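Local coordinates for Serine/threonine-protein kinase Tel1 (Chaetomium thermophilum, PDB 6SKY) that probably phosphorylates serine and threonine residues followed by glutamine, using ATP, to switch on checkpoint signalling when DNA is damaged, at residues V2792-V2796 / V2935-W2940; N2432-R2437 / H2844-Y2848; L2052-R2056 / I2096-R2100. All coordinates share one frame; numbering follows the deposited sequence.

Overall arrangement
Contact 3 comes first along the chain, closing within the FAT alpha solenoid between the start of helix 2052-2070 and the end of helix 2077-2097. Contacts 2 and 1 follow and interlock: the chain passes through 2432-2437, 2792-2796, 2844-2848 and 2935-2940, so their segments alternate. Contact 2 joins FAT to the kinase domain, and contact 1 joins the kinase to the C-terminal FATC. Their centres lie about 32 Å apart, whereas the centre of contact 3 is about 72 and 64 Å from those of contacts 1 and 2, on the other side of the chain's centre. Together they sample the solenoid, its grip on the kinase, and the FATC tail folded back beside the active site.

Contact 1: V2792-V2796 / V2935-W2940; sequences VPELV and VLYSGW
Glu2794 stretches an extended side chain toward Trp2940, and its two oxygens face different partners. OE1 accepts a hydrogen bond from the backbone N of Asp2760 in the catalytic loop, which limits the group's rotation, while OE2 comes 3.9 Å from Trp2940 CD1, the carboxylate and indole planes standing 56° apart. The rest of the junction is packing of apolar side chains on each other and on the facing backbone.

Leu2936 is the wedge. Its CG is anti to its own carbonyl carbon (chi1 -73°), which sends the isobutyl end in between Val2796 and the backbone at Glu2794. CD2 presses on the backbone of the other segment, 3.8 Å from Glu2794 CA. CD1 meets both methyls of Val2796 and lies over one face of the Trp2940 indole, offset toward its rim. Val2796 CG2 continues that patch at 3.9 Å from Trp2940 CZ2. Putting an alanine in place of Leu2936 would take away both methyls and would probably leave a gap between the backbone at Glu2794 and the indole face, with Val2796 CG1 losing its leucine neighbour.

At the other end of the segment, Val2792 lays CG1 on the opposite backbone, 4.0 Å from Tyr2937 N. A type I turn from Tyr2937 to Trp2940 swings the indole back toward this cluster, where Arg2799 adds a cation-pi contact. Pro2793 and Leu2795 also pack on Arg2314 of the second subunit. With the Glu2794 side chain about 11 Å from the bound magnesium ion, this is the activation loop of a PI3K-related kinase packed against the FATC tail, beside the active site.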
ATOM      1  N   VAL A2792      26.290  21.944 -28.062  1.00 41.07           N
ATOM      2  CA  VAL A2792      26.230  22.293 -26.646  1.00 41.07           C
ATOM      3  C   VAL A2792      24.957  21.677 -26.083  1.00 41.07           C
ATOM      4  O   VAL A2792      23.883  22.275 -26.204  1.00 41.07           O
ATOM      5  CB  VAL A2792      26.254  23.811 -26.438  1.00 41.07           C
ATOM      6  CG1 VAL A2792      26.617  24.135 -25.017  1.00 41.07           C
ATOM      7  CG2 VAL A2792      27.222  24.451 -27.387  1.00 41.07           C
ATOM      8  N   PRO A2793      25.028  20.507 -25.464  1.00 37.16           N
ATOM      9  CA  PRO A2793      23.814  19.740 -25.179  1.00 37.16           C
ATOM     10  C   PRO A2793      22.889  20.435 -24.191  1.00 37.16           C
ATOM     11  O   PRO A2793      23.298  21.280 -23.396  1.00 37.16           O
ATOM     12  CB  PRO A2793      24.359  18.438 -24.589  1.00 37.16           C
ATOM     13  CG  PRO A2793      25.776  18.401 -24.971  1.00 37.16           C
ATOM     14  CD  PRO A2793      26.234  19.799 -25.027  1.00 37.16           C
ATOM     15  N   GLU A2794      21.615  20.060 -24.258  1.00 35.81           N
ATOM     16  CA  GLU A2794      20.598  20.502 -23.307  1.00 35.81           C
ATOM     17  C   GLU A2794      20.398  19.379 -22.301  1.00 35.81           C
ATOM     18  O   GLU A2794      19.679  18.418 -22.569  1.00 35.81           O
ATOM     19  CB  GLU A2794      19.291  20.841 -24.013  1.00 35.81           C
ATOM     20  CG  GLU A2794      19.371  22.008 -24.970  1.00 35.81           C
ATOM     21  CD  GLU A2794      18.110  22.179 -25.790  1.00 35.81           C
ATOM     22  OE1 GLU A2794      17.170  21.381 -25.612  1.00 35.81           O
ATOM     23  OE2 GLU A2794      18.059  23.107 -26.621  1.00 35.81           O
ATOM     24  N   LEU A2795      21.024  19.506 -21.139  1.00 34.78           N
ATOM     25  CA  LEU A2795      21.070  18.438 -20.151  1.00 34.78           C
ATOM     26  C   LEU A2795      20.178  18.721 -18.946  1.00 34.78           C
ATOM     27  O   LEU A2795      20.520  18.385 -17.816  1.00 34.78           O
ATOM     28  CB  LEU A2795      22.507  18.197 -19.703  1.00 34.78           C
ATOM     29  CG  LEU A2795      23.513  17.885 -20.813  1.00 34.78           C
ATOM     30  CD1 LEU A2795      24.915  17.874 -20.264  1.00 34.78           C
ATOM     31  CD2 LEU A2795      23.204  16.568 -21.483  1.00 34.78           C
ATOM     32  N   VAL A2796      19.022  19.333 -19.173  1.00 24.49           N
ATOM     33  CA  VAL A2796      18.045  19.565 -18.113  1.00 24.49           C
ATOM     34  C   VAL A2796      16.753  18.868 -18.511  1.00 24.49           C
ATOM     35  O   VAL A2796      16.452  18.772 -19.705  1.00 24.49           O
ATOM     36  CB  VAL A2796      17.811  21.061 -17.872  1.00 24.49           C
ATOM     37  CG1 VAL A2796      18.982  21.670 -17.161  1.00 24.49           C
ATOM     38  CG2 VAL A2796      17.567  21.765 -19.182  1.00 24.49           C
ATOM     39  N   VAL A2935      26.244  25.278 -17.958  1.00 26.60           N
ATOM     40  CA  VAL A2935      26.824  24.712 -19.163  1.00 26.60           C
ATOM     41  C   VAL A2935      25.780  24.562 -20.269  1.00 26.60           C
ATOM     42  O   VAL A2935      25.992  23.828 -21.224  1.00 26.60           O
ATOM     43  CB  VAL A2935      27.514  23.376 -18.865  1.00 26.60           C
ATOM     44  CG1 VAL A2935      28.617  23.584 -17.872  1.00 26.60           C
ATOM     45  CG2 VAL A2935      26.522  22.394 -18.329  1.00 26.60           C
ATOM     46  N   LEU A2936      24.654  25.251 -20.150  1.00 26.51           N
ATOM     47  CA  LEU A2936      23.674  25.272 -21.216  1.00 26.51           C
ATOM     48  C   LEU A2936      24.039  26.334 -22.241  1.00 26.51           C
ATOM     49  O   LEU A2936      24.773  27.279 -21.956  1.00 26.51           O
ATOM     50  CB  LEU A2936      22.277  25.534 -20.663  1.00 26.51           C
ATOM     51  CG  LEU A2936      21.609  24.395 -19.905  1.00 26.51           C
ATOM     52  CD1 LEU A2936      20.332  24.863 -19.304  1.00 26.51           C
ATOM     53  CD2 LEU A2936      21.339  23.257 -20.824  1.00 26.51           C
ATOM     54  N   TYR A2937      23.520  26.161 -23.450  1.00 33.43           N
ATOM     55  CA  TYR A2937      23.783  27.101 -24.528  1.00 33.43           C
ATOM     56  C   TYR A2937      23.285  28.491 -24.161  1.00 33.43           C
ATOM     57  O   TYR A2937      22.305  28.650 -23.436  1.00 33.43           O
ATOM     58  CB  TYR A2937      23.113  26.616 -25.807  1.00 33.43           C
ATOM     59  CG  TYR A2937      23.318  27.509 -26.992  1.00 33.43           C
ATOM     60  CD1 TYR A2937      24.585  27.850 -27.411  1.00 33.43           C
ATOM     61  CD2 TYR A2937      22.243  27.991 -27.709  1.00 33.43           C
ATOM     62  CE1 TYR A2937      24.775  28.659 -28.493  1.00 33.43           C
ATOM     63  CE2 TYR A2937      22.425  28.795 -28.793  1.00 33.43           C
ATOM     64  CZ  TYR A2937      23.693  29.128 -29.180  1.00 33.43           C
ATOM     65  OH  TYR A2937      23.878  29.941 -30.265  1.00 33.43           O
ATOM     66  N   SER A2938      23.972  29.511 -24.674  1.00 30.25           N
ATOM     67  CA  SER A2938      23.675  30.879 -24.269  1.00 30.25           C
ATOM     68  C   SER A2938      22.343  31.367 -24.816  1.00 30.25           C
ATOM     69  O   SER A2938      21.720  32.247 -24.217  1.00 30.25           O
ATOM     70  CB  SER A2938      24.789  31.809 -24.717  1.00 30.25           C
ATOM     71  OG  SER A2938      24.719  32.043 -26.105  1.00 30.25           O
ATOM     72  N   GLY A2939      21.895  30.833 -25.951  1.00 27.52           N
ATOM     73  CA  GLY A2939      20.598  31.208 -26.480  1.00 27.52           C
ATOM     74  C   GLY A2939      19.441  30.632 -25.703  1.00 27.52           C
ATOM     75  O   GLY A2939      18.329  31.153 -25.790  1.00 27.52           O
ATOM     76  N   TRP A2940      19.677  29.543 -24.984  1.00 21.91           N
ATOM     77  CA  TRP A2940      18.801  29.000 -23.953  1.00 21.91           C
ATOM     78  C   TRP A2940      19.051  29.853 -22.728  1.00 21.91           C
ATOM     79  O   TRP A2940      19.951  29.580 -21.941  1.00 21.91           O
ATOM     80  CB  TRP A2940      19.159  27.545 -23.697  1.00 21.91           C
ATOM     81  CG  TRP A2940      18.116  26.638 -23.156  1.00 21.91           C
ATOM     82  CD1 TRP A2940      17.426  25.708 -23.848  1.00 21.91           C
ATOM     83  CD2 TRP A2940      17.699  26.515 -21.797  1.00 21.91           C
ATOM     84  NE1 TRP A2940      16.587  25.026 -23.021  1.00 21.91           N
ATOM     85  CE2 TRP A2940      16.739  25.505 -21.750  1.00 21.91           C
ATOM     86  CE3 TRP A2940      18.038  27.172 -20.617  1.00 21.91           C
ATOM     87  CZ2 TRP A2940      16.111  25.137 -20.575  1.00 21.91           C
ATOM     88  CZ3 TRP A2940      17.414  26.804 -19.458  1.00 21.91           C
ATOM     89  CH2 TRP A2940      16.462  25.799 -19.444  1.00 21.91           C
TER

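Contact 2: N2432-R2437 / H2844-Y2848; sequences NQLSSR and HDTLY. Unlike the reference sequence in segment 2844-2848: Leu2847 (reference Phe). Residue 2848 of segment 2844-2848 comes from a tag, linker or insertion.
Ser2436 faces the loop 2844-2848, with OG among Asp2845 and Thr2846, and the other side chains are arranged round it. OG is turned away from its own backbone N (chi1 155°), a position from which it donates to Asp2845 OD1 at 3.1 Å, meeting that oxygen nearly along its C-O axis. The same OG accepts a weak hydrogen bond from Thr2846 OG1 at 3.3 Å. One serine hydroxyl thus links two consecutive residues of the opposite loop, and Leu2847, which differs from the reference sequence, brings CG to 4.1 Å from it.

The carboxylate of Asp2845 works in two directions. While OD1 takes the serine, OD2 forms a salt bridge with Arg2617 NH2 on helix 2616-2632, so the group is held at both oxygens and is likely to stay ionised. Gln2433 approaches it crosswise: the amide plane stands 86° from that of the carboxylate, with NE2 a loose 3.8 Å from OD2.

Arg2437 borders the other flank. Its chain folds at chi2 and chi3 and crosses Thr2846 at about a right angle, CD lying 3.7 Å from Thr2846 OG1. The guanidinium turns an edge toward His2844 O, but NH1 stays 4.1 Å away, so this is proximity rather than a bond. Leu2403 and Leu2449, on helices 2394-2404 and 2444-2459, also pack against Arg2437.

The serine lies in a type I turn from Leu2434 to Arg2437 at the C-terminal side of a short FAT helix, and its partners in the loop between helices 2832-2843 and 2854-2860. It is a polar turn-to-loop joint of the FAT-kinase interface, where, as in other PI3K-related kinases, the solenoid curls round the catalytic domain.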
ATOM      1  N   ASN A2432      -2.554  11.144 -40.377  1.00 36.25           N
ATOM      2  CA  ASN A2432      -1.118  11.254 -40.579  1.00 36.25           C
ATOM      3  C   ASN A2432      -0.479   9.890 -40.769  1.00 36.25           C
ATOM      4  O   ASN A2432       0.484   9.761 -41.525  1.00 36.25           O
ATOM      5  CB  ASN A2432      -0.473  11.971 -39.402  1.00 36.25           C
ATOM      6  CG  ASN A2432      -0.516  13.464 -39.539  1.00 36.25           C
ATOM      7  OD1 ASN A2432      -0.271  14.002 -40.612  1.00 36.25           O
ATOM      8  ND2 ASN A2432      -0.825  14.150 -38.449  1.00 36.25           N
ATOM      9  N   GLN A2433      -0.992   8.872 -40.086  1.00 34.69           N
ATOM     10  CA  GLN A2433      -0.469   7.521 -40.194  1.00 34.69           C
ATOM     11  C   GLN A2433      -1.082   6.749 -41.344  1.00 34.69           C
ATOM     12  O   GLN A2433      -0.441   5.848 -41.886  1.00 34.69           O
ATOM     13  CB  GLN A2433      -0.712   6.751 -38.897  1.00 34.69           C
ATOM     14  CG  GLN A2433       0.184   7.149 -37.744  1.00 34.69           C
ATOM     15  CD  GLN A2433      -0.299   8.373 -37.006  1.00 34.69           C
ATOM     16  OE1 GLN A2433      -1.426   8.414 -36.527  1.00 34.69           O
ATOM     17  NE2 GLN A2433       0.558   9.376 -36.900  1.00 34.69           N
ATOM     18  N   LEU A2434      -2.314   7.068 -41.719  1.00 32.77           N
ATOM     19  CA  LEU A2434      -2.963   6.343 -42.799  1.00 32.77           C
ATOM     20  C   LEU A2434      -2.473   6.810 -44.156  1.00 32.77           C
ATOM     21  O   LEU A2434      -2.192   5.989 -45.028  1.00 32.77           O
ATOM     22  CB  LEU A2434      -4.474   6.506 -42.702  1.00 32.77           C
ATOM     23  CG  LEU A2434      -5.144   5.771 -41.552  1.00 32.77           C
ATOM     24  CD1 LEU A2434      -6.594   6.141 -41.482  1.00 32.77           C
ATOM     25  CD2 LEU A2434      -4.989   4.292 -41.737  1.00 32.77           C
ATOM     26  N   SER A2435      -2.370   8.115 -44.356  1.00 36.21           N
ATOM     27  CA  SER A2435      -1.919   8.662 -45.623  1.00 36.21           C
ATOM     28  C   SER A2435      -0.420   8.527 -45.821  1.00 36.21           C
ATOM     29  O   SER A2435       0.081   8.886 -46.887  1.00 36.21           O
ATOM     30  CB  SER A2435      -2.324  10.131 -45.731  1.00 36.21           C
ATOM     31  OG  SER A2435      -1.716  10.904 -44.717  1.00 36.21           O
ATOM     32  N   SER A2436       0.304   8.037 -44.830  1.00 36.44           N
ATOM     33  CA  SER A2436       1.727   7.787 -44.978  1.00 36.44           C
ATOM     34  C   SER A2436       2.026   6.394 -45.494  1.00 36.44           C
ATOM     35  O   SER A2436       3.151   6.140 -45.930  1.00 36.44           O
ATOM     36  CB  SER A2436       2.431   7.998 -43.638  1.00 36.44           C
ATOM     37  OG  SER A2436       3.631   7.264 -43.569  1.00 36.44           O
ATOM     38  N   ARG A2437       1.055   5.488 -45.452  1.00 35.07           N
ATOM     39  CA  ARG A2437       1.224   4.122 -45.916  1.00 35.07           C
ATOM     40  C   ARG A2437       0.580   3.885 -47.270  1.00 35.07           C
ATOM     41  O   ARG A2437       0.515   2.742 -47.720  1.00 35.07           O
ATOM     42  CB  ARG A2437       0.647   3.146 -44.897  1.00 35.07           C
ATOM     43  CG  ARG A2437       1.284   3.222 -43.543  1.00 35.07           C
ATOM     44  CD  ARG A2437       2.663   2.623 -43.573  1.00 35.07           C
ATOM     45  NE  ARG A2437       2.635   1.270 -44.111  1.00 35.07           N
ATOM     46  CZ  ARG A2437       2.771   0.172 -43.381  1.00 35.07           C
ATOM     47  NH1 ARG A2437       2.959   0.257 -42.076  1.00 35.07           N
ATOM     48  NH2 ARG A2437       2.728  -1.013 -43.963  1.00 35.07           N
ATOM     49  N   HIS A2844       4.933   3.140 -36.830  1.00 39.41           N
ATOM     50  CA  HIS A2844       4.530   2.743 -38.169  1.00 39.41           C
ATOM     51  C   HIS A2844       4.255   3.938 -39.061  1.00 39.41           C
ATOM     52  O   HIS A2844       3.500   3.824 -40.029  1.00 39.41           O
ATOM     53  CB  HIS A2844       3.302   1.844 -38.099  1.00 39.41           C
ATOM     54  CG  HIS A2844       3.465   0.690 -37.166  1.00 39.41           C
ATOM     55  ND1 HIS A2844       2.540   0.381 -36.196  1.00 39.41           N
ATOM     56  CD2 HIS A2844       4.457  -0.220 -37.045  1.00 39.41           C
ATOM     57  CE1 HIS A2844       2.954  -0.673 -35.519  1.00 39.41           C
ATOM     58  NE2 HIS A2844       4.113  -1.058 -36.016  1.00 39.41           N
ATOM     59  N   ASP A2845       4.834   5.084 -38.742  1.00 41.50           N
ATOM     60  CA  ASP A2845       4.740   6.279 -39.567  1.00 41.50           C
ATOM     61  C   ASP A2845       6.037   6.388 -40.355  1.00 41.50           C
ATOM     62  O   ASP A2845       7.101   6.630 -39.782  1.00 41.50           O
ATOM     63  CB  ASP A2845       4.499   7.510 -38.704  1.00 41.50           C
ATOM     64  CG  ASP A2845       3.983   8.675 -39.492  1.00 41.50           C
ATOM     65  OD1 ASP A2845       3.824   8.532 -40.717  1.00 41.50           O
ATOM     66  OD2 ASP A2845       3.727   9.734 -38.891  1.00 41.50           O
ATOM     67  N   THR A2846       5.946   6.194 -41.670  1.00 42.67           N
ATOM     68  CA  THR A2846       7.140   6.133 -42.501  1.00 42.67           C
ATOM     69  C   THR A2846       7.890   7.458 -42.522  1.00 42.67           C
ATOM     70  O   THR A2846       9.112   7.478 -42.702  1.00 42.67           O
ATOM     71  CB  THR A2846       6.754   5.732 -43.922  1.00 42.67           C
ATOM     72  OG1 THR A2846       5.722   4.744 -43.874  1.00 42.67           O
ATOM     73  CG2 THR A2846       7.943   5.159 -44.652  1.00 42.67           C
ATOM     74  N   LEU A2847       7.184   8.564 -42.331  1.00 41.52           N
ATOM     75  CA  LEU A2847       7.720   9.888 -42.585  1.00 41.52           C
ATOM     76  C   LEU A2847       8.197  10.603 -41.336  1.00 41.52           C
ATOM     77  O   LEU A2847       8.641  11.747 -41.434  1.00 41.52           O
ATOM     78  CB  LEU A2847       6.664  10.740 -43.287  1.00 41.52           C
ATOM     79  CG  LEU A2847       6.250  10.275 -44.679  1.00 41.52           C
ATOM     80  CD1 LEU A2847       5.045  11.042 -45.157  1.00 41.52           C
ATOM     81  CD2 LEU A2847       7.400  10.476 -45.621  1.00 41.52           C
ATOM     82  N   TYR A2848       8.113   9.977 -40.169  1.00 37.75           N
ATOM     83  CA  TYR A2848       8.592  10.591 -38.942  1.00 37.75           C
ATOM     84  C   TYR A2848      10.060  10.247 -38.748  1.00 37.75           C
ATOM     85  O   TYR A2848      10.435   9.076 -38.798  1.00 37.75           O
ATOM     86  CB  TYR A2848       7.767  10.131 -37.740  1.00 37.75           C
ATOM     87  CG  TYR A2848       8.135  10.855 -36.476  1.00 37.75           C
ATOM     88  CD1 TYR A2848       7.784  12.176 -36.291  1.00 37.75           C
ATOM     89  CD2 TYR A2848       8.847  10.227 -35.479  1.00 37.75           C
ATOM     90  CE1 TYR A2848       8.128  12.841 -35.154  1.00 37.75           C
ATOM     91  CE2 TYR A2848       9.196  10.887 -34.341  1.00 37.75           C
ATOM     92  CZ  TYR A2848       8.837  12.192 -34.183  1.00 37.75           C
ATOM     93  OH  TYR A2848       9.187  12.854 -33.038  1.00 37.75           O
TER

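Contact 3: L2052-R2056 / I2096-R2100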
ATOM      1  N   LEU A2052     -48.518  15.499   5.337  1.00 51.69           N
ATOM      2  CA  LEU A2052     -47.466  16.039   4.489  1.00 51.69           C
ATOM      3  C   LEU A2052     -47.311  17.546   4.637  1.00 51.69           C
ATOM      4  O   LEU A2052     -46.245  18.087   4.323  1.00 51.69           O
ATOM      5  CB  LEU A2052     -47.769  15.684   3.040  1.00 51.69           C
ATOM      6  CG  LEU A2052     -46.582  15.482   2.121  1.00 51.69           C
ATOM      7  CD1 LEU A2052     -45.687  14.426   2.709  1.00 51.69           C
ATOM      8  CD2 LEU A2052     -47.077  15.069   0.758  1.00 51.69           C
ATOM      9  N   ASP A2053     -48.341  18.234   5.123  1.00 55.17           N
ATOM     10  CA  ASP A2053     -48.293  19.687   5.208  1.00 55.17           C
ATOM     11  C   ASP A2053     -47.356  20.160   6.309  1.00 55.17           C
ATOM     12  O   ASP A2053     -46.657  21.164   6.137  1.00 55.17           O
ATOM     13  CB  ASP A2053     -49.700  20.218   5.434  1.00 55.17           C
ATOM     14  CG  ASP A2053     -50.722  19.519   4.563  1.00 55.17           C
ATOM     15  OD1 ASP A2053     -50.656  19.675   3.327  1.00 55.17           O
ATOM     16  OD2 ASP A2053     -51.575  18.794   5.113  1.00 55.17           O
ATOM     17  N   THR A2054     -47.318  19.447   7.433  1.00 48.12           N
ATOM     18  CA  THR A2054     -46.360  19.772   8.481  1.00 48.12           C
ATOM     19  C   THR A2054     -44.929  19.607   7.986  1.00 48.12           C
ATOM     20  O   THR A2054     -44.052  20.429   8.288  1.00 48.12           O
ATOM     21  CB  THR A2054     -46.605  18.881   9.694  1.00 48.12           C
ATOM     22  OG1 THR A2054     -48.011  18.736   9.904  1.00 48.12           O
ATOM     23  CG2 THR A2054     -45.972  19.484  10.926  1.00 48.12           C
ATOM     24  N   VAL A2055     -44.678  18.553   7.215  1.00 41.66           N
ATOM     25  CA  VAL A2055     -43.333  18.310   6.722  1.00 41.66           C
ATOM     26  C   VAL A2055     -42.942  19.370   5.706  1.00 41.66           C
ATOM     27  O   VAL A2055     -41.803  19.850   5.702  1.00 41.66           O
ATOM     28  CB  VAL A2055     -43.229  16.893   6.140  1.00 41.66           C
ATOM     29  CG1 VAL A2055     -41.790  16.500   6.003  1.00 41.66           C
ATOM     30  CG2 VAL A2055     -43.950  15.920   7.025  1.00 41.66           C
ATOM     31  N   ARG A2056     -43.871  19.758   4.832  1.00 43.96           N
ATOM     32  CA  ARG A2056     -43.570  20.834   3.895  1.00 43.96           C
ATOM     33  C   ARG A2056     -43.278  22.133   4.627  1.00 43.96           C
ATOM     34  O   ARG A2056     -42.387  22.889   4.230  1.00 43.96           O
ATOM     35  CB  ARG A2056     -44.719  21.028   2.920  1.00 43.96           C
ATOM     36  CG  ARG A2056     -44.775  20.011   1.815  1.00 43.96           C
ATOM     37  CD  ARG A2056     -46.073  20.144   1.068  1.00 43.96           C
ATOM     38  NE  ARG A2056     -46.200  19.171  -0.004  1.00 43.96           N
ATOM     39  CZ  ARG A2056     -47.343  18.897  -0.620  1.00 43.96           C
ATOM     40  NH1 ARG A2056     -47.380  17.999  -1.592  1.00 43.96           N
ATOM     41  NH2 ARG A2056     -48.452  19.518  -0.256  1.00 43.96           N
ATOM     42  N   ILE A2096     -38.959  14.675  -3.578  1.00 31.88           N
ATOM     43  CA  ILE A2096     -39.581  13.360  -3.434  1.00 31.88           C
ATOM     44  C   ILE A2096     -40.823  13.392  -2.556  1.00 31.88           C
ATOM     45  O   ILE A2096     -41.664  12.497  -2.671  1.00 31.88           O
ATOM     46  CB  ILE A2096     -38.639  12.278  -2.883  1.00 31.88           C
ATOM     47  CG1 ILE A2096     -38.209  12.620  -1.473  1.00 31.88           C
ATOM     48  CG2 ILE A2096     -37.457  12.077  -3.791  1.00 31.88           C
ATOM     49  CD1 ILE A2096     -38.813  11.742  -0.441  1.00 31.88           C
ATOM     50  N   LEU A2097     -40.977  14.383  -1.680  1.00 34.19           N
ATOM     51  CA  LEU A2097     -42.213  14.460  -0.907  1.00 34.19           C
ATOM     52  C   LEU A2097     -43.415  14.770  -1.786  1.00 34.19           C
ATOM     53  O   LEU A2097     -44.553  14.505  -1.390  1.00 34.19           O
ATOM     54  CB  LEU A2097     -42.099  15.514   0.186  1.00 34.19           C
ATOM     55  CG  LEU A2097     -41.329  15.128   1.439  1.00 34.19           C
ATOM     56  CD1 LEU A2097     -41.373  16.263   2.419  1.00 34.19           C
ATOM     57  CD2 LEU A2097     -41.914  13.883   2.042  1.00 34.19           C
ATOM     58  N   ASN A2098     -43.190  15.319  -2.974  1.00 43.79           N
ATOM     59  CA  ASN A2098     -44.258  15.844  -3.808  1.00 43.79           C
ATOM     60  C   ASN A2098     -44.560  14.973  -5.015  1.00 43.79           C
ATOM     61  O   ASN A2098     -45.255  15.423  -5.928  1.00 43.79           O
ATOM     62  CB  ASN A2098     -43.912  17.255  -4.273  1.00 43.79           C
ATOM     63  CG  ASN A2098     -44.003  18.266  -3.168  1.00 43.79           C
ATOM     64  OD1 ASN A2098     -44.808  18.134  -2.256  1.00 43.79           O
ATOM     65  ND2 ASN A2098     -43.178  19.290  -3.245  1.00 43.79           N
ATOM     66  N   VAL A2099     -44.059  13.753  -5.057  1.00 48.18           N
ATOM     67  CA  VAL A2099     -44.377  12.877  -6.175  1.00 48.18           C
ATOM     68  C   VAL A2099     -45.806  12.384  -6.026  1.00 48.18           C
ATOM     69  O   VAL A2099     -46.286  12.114  -4.923  1.00 48.18           O
ATOM     70  CB  VAL A2099     -43.385  11.705  -6.278  1.00 48.18           C
ATOM     71  CG1 VAL A2099     -42.014  12.210  -6.625  1.00 48.18           C
ATOM     72  CG2 VAL A2099     -43.347  10.944  -4.997  1.00 48.18           C
ATOM     73  N   ARG A2100     -46.500  12.276  -7.155  1.00 62.45           N
ATOM     74  CA  ARG A2100     -47.895  11.881  -7.166  1.00 62.45           C
ATOM     75  C   ARG A2100     -48.165  10.570  -7.882  1.00 62.45           C
ATOM     76  O   ARG A2100     -49.202   9.957  -7.620  1.00 62.45           O
ATOM     77  CB  ARG A2100     -48.751  12.984  -7.808  1.00 62.45           C
ATOM     78  CG  ARG A2100     -48.907  14.210  -6.933  1.00 62.45           C
ATOM     79  CD  ARG A2100     -49.224  15.463  -7.731  1.00 62.45           C
ATOM     80  NE  ARG A2100     -48.087  15.911  -8.530  1.00 62.45           N
ATOM     81  CZ  ARG A2100     -47.969  17.129  -9.051  1.00 62.45           C
ATOM     82  NH1 ARG A2100     -46.900  17.445  -9.767  1.00 62.45           N
ATOM     83  NH2 ARG A2100     -48.916  18.033  -8.853  1.00 62.45           N
TER
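Arg2056 gives two N-H groups to one acceptor, Asn2098 OD1; this is the polar part of the contact. The arginine runs extended from CG to NE, its CG anti to the carbonyl carbon (chi1 -78°), which carries the guanidinium off the helix and across to Asn2098. There NH1 donates to Asn2098 OD1 at 2.7 Å, the angle at the hydrogen being 132°, and NE adds a weak bond to the same oxygen at 2.8 Å. Both bonds are bent, as expected when neighbouring N-H groups converge on one atom. The guanidinium and amide planes are 54° apart, and NH1 reaches the oxygen from a direction tilted out of the carbonyl plane. Within its own helix the arginine has a further support: Leu2052 CG lies against one face of the guanidinium, offset toward the rim.

The apolar part centres on Leu2097, whose two methyls meet residues one turn apart on helix 2052-2070. CD1 crosses Val2055 at about a right angle and touches its CG1 at 3.6 Å. CD2 lies 3.9 Å from Leu2052 CD1, the two leucines sliding past each other in opposite directions. Met2046, from the preceding helix 2035-2047, packs on both Val2055 and Leu2097, so three helices share this small core.

In the FAT alpha solenoid, helices 2052-2070 and 2077-2097 follow one another, and here the beginning of the first meets the end of the second. The division of labour is plain: leucine and valine methyls fill the space between the helices, while Arg2056 satisfies a buried asparagine oxygen near the C-terminal end of helix 2077-2097. The negative pole of that end would probably also attract the guanidinium, adding a mild electrostatic pull to its two-pronged grip.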